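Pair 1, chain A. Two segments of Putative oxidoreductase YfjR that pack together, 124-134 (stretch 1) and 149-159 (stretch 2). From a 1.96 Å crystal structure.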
# COMPACT_ATOMS: atom_id res chain seq x y z
N GLY A 124 1.92 3.61 -21.43
CA GLY A 124 2.99 4.39 -20.82
C GLY A 124 4.32 4.21 -21.54
O GLY A 124 5.27 4.94 -21.25
N ILE A 125 4.42 3.20 -22.44
CA ILE A 125 5.63 2.94 -23.24
C ILE A 125 5.98 4.16 -24.14
O ILE A 125 5.13 4.58 -24.94
CB ILE A 125 5.52 1.61 -24.06
CG1 ILE A 125 5.34 0.37 -23.16
CG2 ILE A 125 6.70 1.44 -25.00
CD1 ILE A 125 6.56 0.02 -22.16
N GLY A 126 7.20 4.70 -23.98
CA GLY A 126 7.69 5.86 -24.73
C GLY A 126 7.51 7.19 -24.02
O GLY A 126 7.94 8.22 -24.55
N SER A 127 6.86 7.18 -22.84
CA SER A 127 6.61 8.37 -22.01
C SER A 127 7.93 8.85 -21.34
O SER A 127 8.68 8.00 -20.84
CB SER A 127 5.57 8.06 -20.93
OG SER A 127 5.42 9.09 -19.97
N PRO A 128 8.17 10.19 -21.25
CA PRO A 128 9.39 10.69 -20.58
C PRO A 128 9.42 10.50 -19.06
O PRO A 128 10.47 10.62 -18.42
CB PRO A 128 9.42 12.17 -20.95
CG PRO A 128 7.98 12.53 -21.18
CD PRO A 128 7.34 11.31 -21.77
N ASP A 129 8.24 10.21 -18.50
CA ASP A 129 8.00 10.07 -17.08
C ASP A 129 8.11 8.66 -16.56
O ASP A 129 8.27 8.49 -15.35
CB ASP A 129 6.63 10.68 -16.75
CG ASP A 129 6.49 12.09 -17.27
OD1 ASP A 129 7.09 13.00 -16.67
OD2 ASP A 129 5.84 12.28 -18.32
N MET A 130 8.08 7.65 -17.45
CA MET A 130 8.16 6.25 -17.01
C MET A 130 9.61 5.78 -16.80
O MET A 130 10.53 6.41 -17.32
CB MET A 130 7.38 5.33 -17.96
CG MET A 130 5.87 5.61 -18.00
SD MET A 130 5.04 5.14 -16.46
CE MET A 130 4.39 6.72 -15.98
N SER A 131 9.80 4.68 -16.05
CA SER A 131 11.10 4.13 -15.70
C SER A 131 11.24 2.60 -15.87
O SER A 131 10.25 1.85 -15.89
CB SER A 131 11.51 4.56 -14.29
OG SER A 131 12.87 4.26 -14.04
N THR A 132 12.48 2.17 -16.13
CA THR A 132 12.85 0.77 -16.30
C THR A 132 14.16 0.55 -15.58
O THR A 132 15.12 1.33 -15.76
CB THR A 132 12.97 0.38 -17.77
OG1 THR A 132 11.78 0.70 -18.47
CG2 THR A 132 13.28 -1.15 -17.97
N PHE A 133 14.22 -0.52 -14.80
CA PHE A 133 15.44 -0.92 -14.09
C PHE A 133 16.24 -1.77 -15.06
O PHE A 133 15.67 -2.63 -15.72
CB PHE A 133 15.09 -1.78 -12.85
CG PHE A 133 14.38 -1.09 -11.72
CD1 PHE A 133 15.05 -0.18 -10.91
CD2 PHE A 133 13.05 -1.39 -11.43
CE1 PHE A 133 14.38 0.47 -9.86
CE2 PHE A 133 12.39 -0.74 -10.37
CZ PHE A 133 13.05 0.19 -9.62
N TYR A 134 17.54 -1.55 -15.14
CA TYR A 134 18.47 -2.32 -15.96
C TYR A 134 19.64 -2.86 -15.14
O TYR A 134 20.19 -2.16 -14.29
CB TYR A 134 19.00 -1.52 -17.15
CG TYR A 134 17.96 -1.31 -18.23
CD1 TYR A 134 17.62 -2.34 -19.10
CD2 TYR A 134 17.29 -0.10 -18.36
CE1 TYR A 134 16.64 -2.17 -20.07
CE2 TYR A 134 16.33 0.09 -19.34
CZ TYR A 134 16.00 -0.95 -20.20
OH TYR A 134 15.03 -0.79 -21.17
N GLU A 149 15.85 4.49 -23.81
CA GLU A 149 15.05 5.66 -23.43
C GLU A 149 13.78 5.79 -24.31
O GLU A 149 12.86 6.55 -23.96
CB GLU A 149 15.87 6.96 -23.48
CG GLU A 149 16.86 7.07 -22.33
CD GLU A 149 17.75 8.30 -22.36
OE1 GLU A 149 17.84 8.96 -23.42
OE2 GLU A 149 18.35 8.60 -21.31
N VAL A 150 13.74 5.03 -25.42
CA VAL A 150 12.59 5.01 -26.32
C VAL A 150 11.49 4.22 -25.61
O VAL A 150 10.34 4.66 -25.65
CB VAL A 150 12.93 4.50 -27.74
CG1 VAL A 150 11.68 4.38 -28.62
CG2 VAL A 150 13.96 5.40 -28.41
N ILE A 151 11.86 3.10 -24.92
CA ILE A 151 10.94 2.26 -24.14
C ILE A 151 10.31 3.08 -22.99
O ILE A 151 9.09 3.18 -22.94
CB ILE A 151 11.61 0.94 -23.65
CG1 ILE A 151 11.91 0.00 -24.85
CG2 ILE A 151 10.74 0.21 -22.60
CD1 ILE A 151 13.17 -0.95 -24.59
N THR A 152 11.14 3.67 -22.10
CA THR A 152 10.71 4.56 -21.02
C THR A 152 11.72 5.70 -20.90
O THR A 152 12.92 5.43 -20.95
CB THR A 152 10.58 3.81 -19.68
OG1 THR A 152 11.82 3.21 -19.35
CG2 THR A 152 9.46 2.78 -19.66
N GLY A 153 11.25 6.94 -20.74
CA GLY A 153 12.10 8.13 -20.66
C GLY A 153 13.22 8.05 -19.63
O GLY A 153 14.33 8.54 -19.87
N LYS A 154 12.94 7.37 -18.49
CA LYS A 154 13.91 7.14 -17.43
C LYS A 154 14.35 5.67 -17.45
O LYS A 154 13.55 4.76 -17.71
CB LYS A 154 13.33 7.52 -16.06
CG LYS A 154 12.82 8.95 -15.93
CD LYS A 154 11.88 9.06 -14.71
CE LYS A 154 11.31 10.45 -14.50
NZ LYS A 154 10.23 10.44 -13.47
N THR A 155 15.67 5.47 -17.23
CA THR A 155 16.31 4.14 -17.16
C THR A 155 17.20 4.15 -15.93
O THR A 155 17.92 5.13 -15.68
CB THR A 155 17.02 3.71 -18.47
OG1 THR A 155 18.22 4.46 -18.67
CG2 THR A 155 16.08 3.75 -19.73
N ASP A 156 17.12 3.08 -15.13
CA ASP A 156 17.86 3.03 -13.86
C ASP A 156 18.77 1.80 -13.75
O ASP A 156 18.31 0.73 -13.35
CB ASP A 156 16.85 3.08 -12.71
CG ASP A 156 17.41 3.28 -11.31
OD1 ASP A 156 18.66 3.38 -11.17
OD2 ASP A 156 16.60 3.39 -10.37
N TYR A 157 20.06 1.98 -14.07
CA TYR A 157 21.07 0.92 -14.01
C TYR A 157 21.42 0.59 -12.55
O TYR A 157 22.00 1.42 -11.84
CB TYR A 157 22.30 1.31 -14.82
CG TYR A 157 23.36 0.23 -14.82
CD1 TYR A 157 23.28 -0.86 -15.69
CD2 TYR A 157 24.42 0.27 -13.92
CE1 TYR A 157 24.25 -1.86 -15.67
CE2 TYR A 157 25.39 -0.73 -13.89
CZ TYR A 157 25.30 -1.79 -14.78
OH TYR A 157 26.27 -2.76 -14.77
N ARG A 158 21.08 -0.64 -12.12
CA ARG A 158 21.25 -1.13 -10.74
C ARG A 158 22.54 -1.84 -10.45
O ARG A 158 22.99 -1.86 -9.29
CB ARG A 158 20.04 -1.99 -10.31
CG ARG A 158 18.65 -1.32 -10.37
CD ARG A 158 18.57 0.10 -9.80
NE ARG A 158 19.15 0.22 -8.45
CZ ARG A 158 19.75 1.31 -7.99
NH1 ARG A 158 19.88 2.39 -8.76
NH2 ARG A 158 20.25 1.33 -6.75
N GLY A 159 23.14 -2.43 -11.47
CA GLY A 159 24.39 -3.14 -11.26
C GLY A 159 24.72 -4.18 -12.30
O GLY A 159 23.94 -4.44 -13.22
O HOH W 1 13.63 1.61 -20.85

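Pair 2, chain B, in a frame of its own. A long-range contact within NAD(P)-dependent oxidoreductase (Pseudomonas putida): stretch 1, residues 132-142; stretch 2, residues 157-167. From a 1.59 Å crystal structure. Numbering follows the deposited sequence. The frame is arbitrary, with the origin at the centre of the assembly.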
# COMPACT_ATOMS: atom_id res chain seq x y z
N ASP B 132 7.24 -12.87 12.24
CA ASP B 132 8.23 -12.83 11.13
C ASP B 132 9.66 -12.60 11.66
O ASP B 132 10.64 -12.76 10.87
CB ASP B 132 7.76 -11.83 10.07
CG ASP B 132 6.50 -12.32 9.37
OD1 ASP B 132 6.48 -13.49 8.94
OD2 ASP B 132 5.55 -11.55 9.31
N ILE B 133 9.84 -12.37 12.96
CA ILE B 133 11.19 -12.32 13.57
C ILE B 133 11.90 -13.64 13.29
O ILE B 133 11.25 -14.66 13.38
CB ILE B 133 11.09 -12.02 15.07
CG1 ILE B 133 10.59 -10.58 15.28
CG2 ILE B 133 12.41 -12.27 15.77
CD1 ILE B 133 11.53 -9.50 14.81
N GLY B 134 13.17 -13.57 12.91
CA GLY B 134 13.98 -14.77 12.53
C GLY B 134 13.88 -15.06 11.05
O GLY B 134 14.54 -16.00 10.59
N GLY B 135 13.08 -14.30 10.31
CA GLY B 135 12.85 -14.51 8.87
C GLY B 135 14.05 -14.04 8.06
O GLY B 135 14.54 -12.93 8.31
N GLN B 136 14.52 -14.85 7.11
CA GLN B 136 15.64 -14.46 6.21
C GLN B 136 15.31 -13.13 5.50
O GLN B 136 16.24 -12.34 5.33
CB GLN B 136 15.98 -15.59 5.23
CG GLN B 136 16.99 -16.58 5.79
N HIS B 137 14.04 -12.90 5.16
CA HIS B 137 13.54 -11.74 4.37
C HIS B 137 13.16 -10.58 5.31
O HIS B 137 12.82 -9.52 4.80
CB HIS B 137 12.31 -12.11 3.54
CG HIS B 137 12.55 -13.14 2.48
ND1 HIS B 137 13.25 -12.85 1.32
CD2 HIS B 137 12.17 -14.44 2.39
N THR B 138 13.24 -10.76 6.63
CA THR B 138 12.73 -9.77 7.61
C THR B 138 13.74 -8.64 7.76
O THR B 138 14.95 -8.88 7.79
CB THR B 138 12.41 -10.45 8.94
OG1 THR B 138 11.36 -11.37 8.67
CG2 THR B 138 11.99 -9.47 10.02
N THR B 139 13.25 -7.41 7.86
CA THR B 139 14.10 -6.21 7.97
C THR B 139 13.93 -5.56 9.34
O THR B 139 12.77 -5.29 9.77
CB THR B 139 13.82 -5.20 6.86
OG1 THR B 139 14.18 -5.81 5.63
CG2 THR B 139 14.58 -3.91 7.05
N ILE B 140 15.07 -5.29 9.95
CA ILE B 140 15.21 -4.26 11.00
C ILE B 140 16.14 -3.18 10.44
O ILE B 140 17.16 -3.50 9.79
CB ILE B 140 15.72 -4.88 12.32
CG1 ILE B 140 14.73 -5.95 12.79
CG2 ILE B 140 15.96 -3.81 13.38
CD1 ILE B 140 15.19 -6.77 13.99
N LEU B 141 15.74 -1.94 10.66
CA LEU B 141 16.53 -0.75 10.29
C LEU B 141 17.45 -0.43 11.46
O LEU B 141 16.98 -0.52 12.61
CB LEU B 141 15.55 0.41 10.08
CG LEU B 141 14.49 0.22 8.99
CD1 LEU B 141 13.71 1.52 8.84
CD2 LEU B 141 15.12 -0.21 7.67
N TYR B 142 18.68 0.01 11.17
CA TYR B 142 19.66 0.42 12.21
C TYR B 142 20.35 1.70 11.78
O TYR B 142 20.62 1.88 10.56
CB TYR B 142 20.72 -0.66 12.42
CG TYR B 142 20.20 -2.00 12.85
CD1 TYR B 142 19.99 -2.30 14.19
CD2 TYR B 142 19.93 -2.99 11.92
CE1 TYR B 142 19.52 -3.54 14.58
CE2 TYR B 142 19.50 -4.25 12.30
CZ TYR B 142 19.28 -4.52 13.64
OH TYR B 142 18.79 -5.73 14.03
N LYS B 157 21.37 -10.44 13.25
CA LYS B 157 20.83 -11.17 12.08
C LYS B 157 19.99 -12.38 12.49
O LYS B 157 19.16 -12.79 11.69
CB LYS B 157 21.95 -11.59 11.11
CG LYS B 157 22.17 -10.60 9.97
CD LYS B 157 22.98 -11.16 8.80
N VAL B 158 20.11 -12.88 13.71
CA VAL B 158 19.28 -14.00 14.22
C VAL B 158 17.82 -13.51 14.26
O VAL B 158 16.88 -14.31 14.12
CB VAL B 158 19.81 -14.41 15.61
CG1 VAL B 158 18.81 -15.26 16.38
CG2 VAL B 158 21.18 -15.08 15.50
N LEU B 159 17.64 -12.20 14.45
CA LEU B 159 16.30 -11.59 14.58
C LEU B 159 15.73 -11.23 13.21
O LEU B 159 14.53 -11.26 13.06
CB LEU B 159 16.41 -10.34 15.45
CG LEU B 159 16.89 -10.59 16.88
CD1 LEU B 159 17.04 -9.26 17.60
CD2 LEU B 159 15.96 -11.52 17.62
N ALA B 160 16.57 -10.89 12.24
CA ALA B 160 16.14 -10.40 10.92
C ALA B 160 17.26 -10.66 9.92
O ALA B 160 18.33 -10.07 10.12
CB ALA B 160 15.83 -8.92 11.05
N GLY B 161 17.01 -11.47 8.90
CA GLY B 161 18.03 -11.88 7.91
C GLY B 161 18.31 -10.78 6.90
O GLY B 161 19.29 -10.92 6.15
N ASN B 162 17.50 -9.70 6.87
CA ASN B 162 17.59 -8.65 5.82
C ASN B 162 17.69 -7.27 6.48
O ASN B 162 16.90 -6.37 6.19
CB ASN B 162 16.42 -8.76 4.83
CG ASN B 162 16.53 -7.88 3.61
OD1 ASN B 162 17.62 -7.47 3.23
ND2 ASN B 162 15.39 -7.55 3.01
N PRO B 163 18.68 -7.06 7.37
CA PRO B 163 18.81 -5.78 8.07
C PRO B 163 19.33 -4.71 7.11
O PRO B 163 19.97 -5.04 6.10
CB PRO B 163 19.86 -6.10 9.12
CG PRO B 163 20.77 -7.09 8.42
CD PRO B 163 19.79 -7.99 7.70
N LYS B 164 19.05 -3.46 7.43
CA LYS B 164 19.56 -2.30 6.67
C LYS B 164 20.26 -1.35 7.64
O LYS B 164 19.62 -0.86 8.58
CB LYS B 164 18.43 -1.56 5.94
CG LYS B 164 17.53 -2.43 5.07
CD LYS B 164 18.16 -3.00 3.81
CE LYS B 164 17.34 -4.13 3.21
NZ LYS B 164 18.10 -4.82 2.13
N PHE B 165 21.54 -1.10 7.44
CA PHE B 165 22.27 -0.07 8.21
C PHE B 165 22.15 1.24 7.43
O PHE B 165 22.71 1.32 6.33
CB PHE B 165 23.69 -0.50 8.51
CG PHE B 165 24.44 0.51 9.34
CD1 PHE B 165 24.19 0.64 10.70
CD2 PHE B 165 25.35 1.36 8.76
CE1 PHE B 165 24.86 1.58 11.47
CE2 PHE B 165 26.03 2.30 9.52
CZ PHE B 165 25.78 2.41 10.87
N LEU B 166 21.44 2.23 7.97
CA LEU B 166 21.07 3.49 7.28
C LEU B 166 22.13 4.58 7.48
O LEU B 166 21.97 5.65 6.85
CB LEU B 166 19.73 4.00 7.82
CG LEU B 166 18.55 3.05 7.59
CD1 LEU B 166 17.26 3.68 8.11
CD2 LEU B 166 18.41 2.68 6.13
N GLY B 167 23.14 4.35 8.31
CA GLY B 167 24.23 5.32 8.49
C GLY B 167 24.58 5.52 9.95
O GLY B 167 23.88 4.96 10.84
O HOH W 2 19.10 -7.57 12.10

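In both pairs a turn-rich segment leads into a strand that runs parallel to the second stretch, and the two backbones superpose with an RMSD of 0.5 Å over 14 central residues. A type II turn opens stretch 1 in each, from Gly A124 to Ser A127 and from Asp B132 to Gly B135, and a type I turn follows it. The ladder then climbs alike: Tyr A134 N donates to Asp A156 O (3.0 Å) and Arg A158 N to Tyr A134 O (2.8 Å), while Tyr B142 N donates to Lys B164 O (2.9 Å) and Leu B166 N to Tyr B142 O (2.7 Å).

Glycine recurs where the backbone demands it. Gly A126 and Gly B134 have phi near +90°, which favours glycine, and their N atoms reach Ile A151 O (2.6 Å) and Leu B159 O (2.7 Å). Gly A153 and Gly B161 face the opposing turn so closely that a CB would clash, with Pro A128 CA and Ser A127 O in pair 1 and with Gln B136 O in pair 2. Gly A153 N donates to Ser A127 O (2.8 Å) and Gly B161 N to Gly B135 O (2.9 Å).

A clear chemical contrast lies at Thr A132 and Thr A152, which match Ile B140 and Ala B160. Pair 1 links the two side chains through their hydroxyls: Thr A132 OG1 donates to Thr A152 OG1 (2.7 Å), which in turn donates to Lys A154 O (2.8 Å). Pair 2 uses hydrocarbon instead. Ile B140 CG1 packs 3.6 Å from Ala B160 CB, an apolar contact in place of the paired hydroxyls. The backbone differs here too: Thr A132 N makes a weak bond to Lys A154 O (3.2 Å), whereas the matching Ile B140 N is buried by the contact with no partner in the model. One position earlier, Thr B139 OG1 donates to Asn B162 O (2.8 Å).

The matched tyrosines each have a large area covered by the opposing stretch, 123 Å² for Tyr A134 and 109 Å² for Tyr B142. At the ring edge, Tyr A134 CE2 meets Thr A155 CG2 and Tyr B142 CE2 meets Pro B163 CB, both at 3.7 Å; a threonine methyl and a proline ring thus offer similar apolar surfaces. Each hydroxyl binds a water, which donates to Thr A152 OG1 (2.8 Å) in pair 1 and to Ala B160 O (3.3 Å) in pair 2.

Near the end, Phe A133 CD1 packs on Arg A158 CD (3.7 Å), whose NH1 forms a salt bridge with Asp A156 OD1 (2.9 Å). The matching Leu B141 and Leu B166 make a purely apolar contact, CB to CD1 at 4.2 Å.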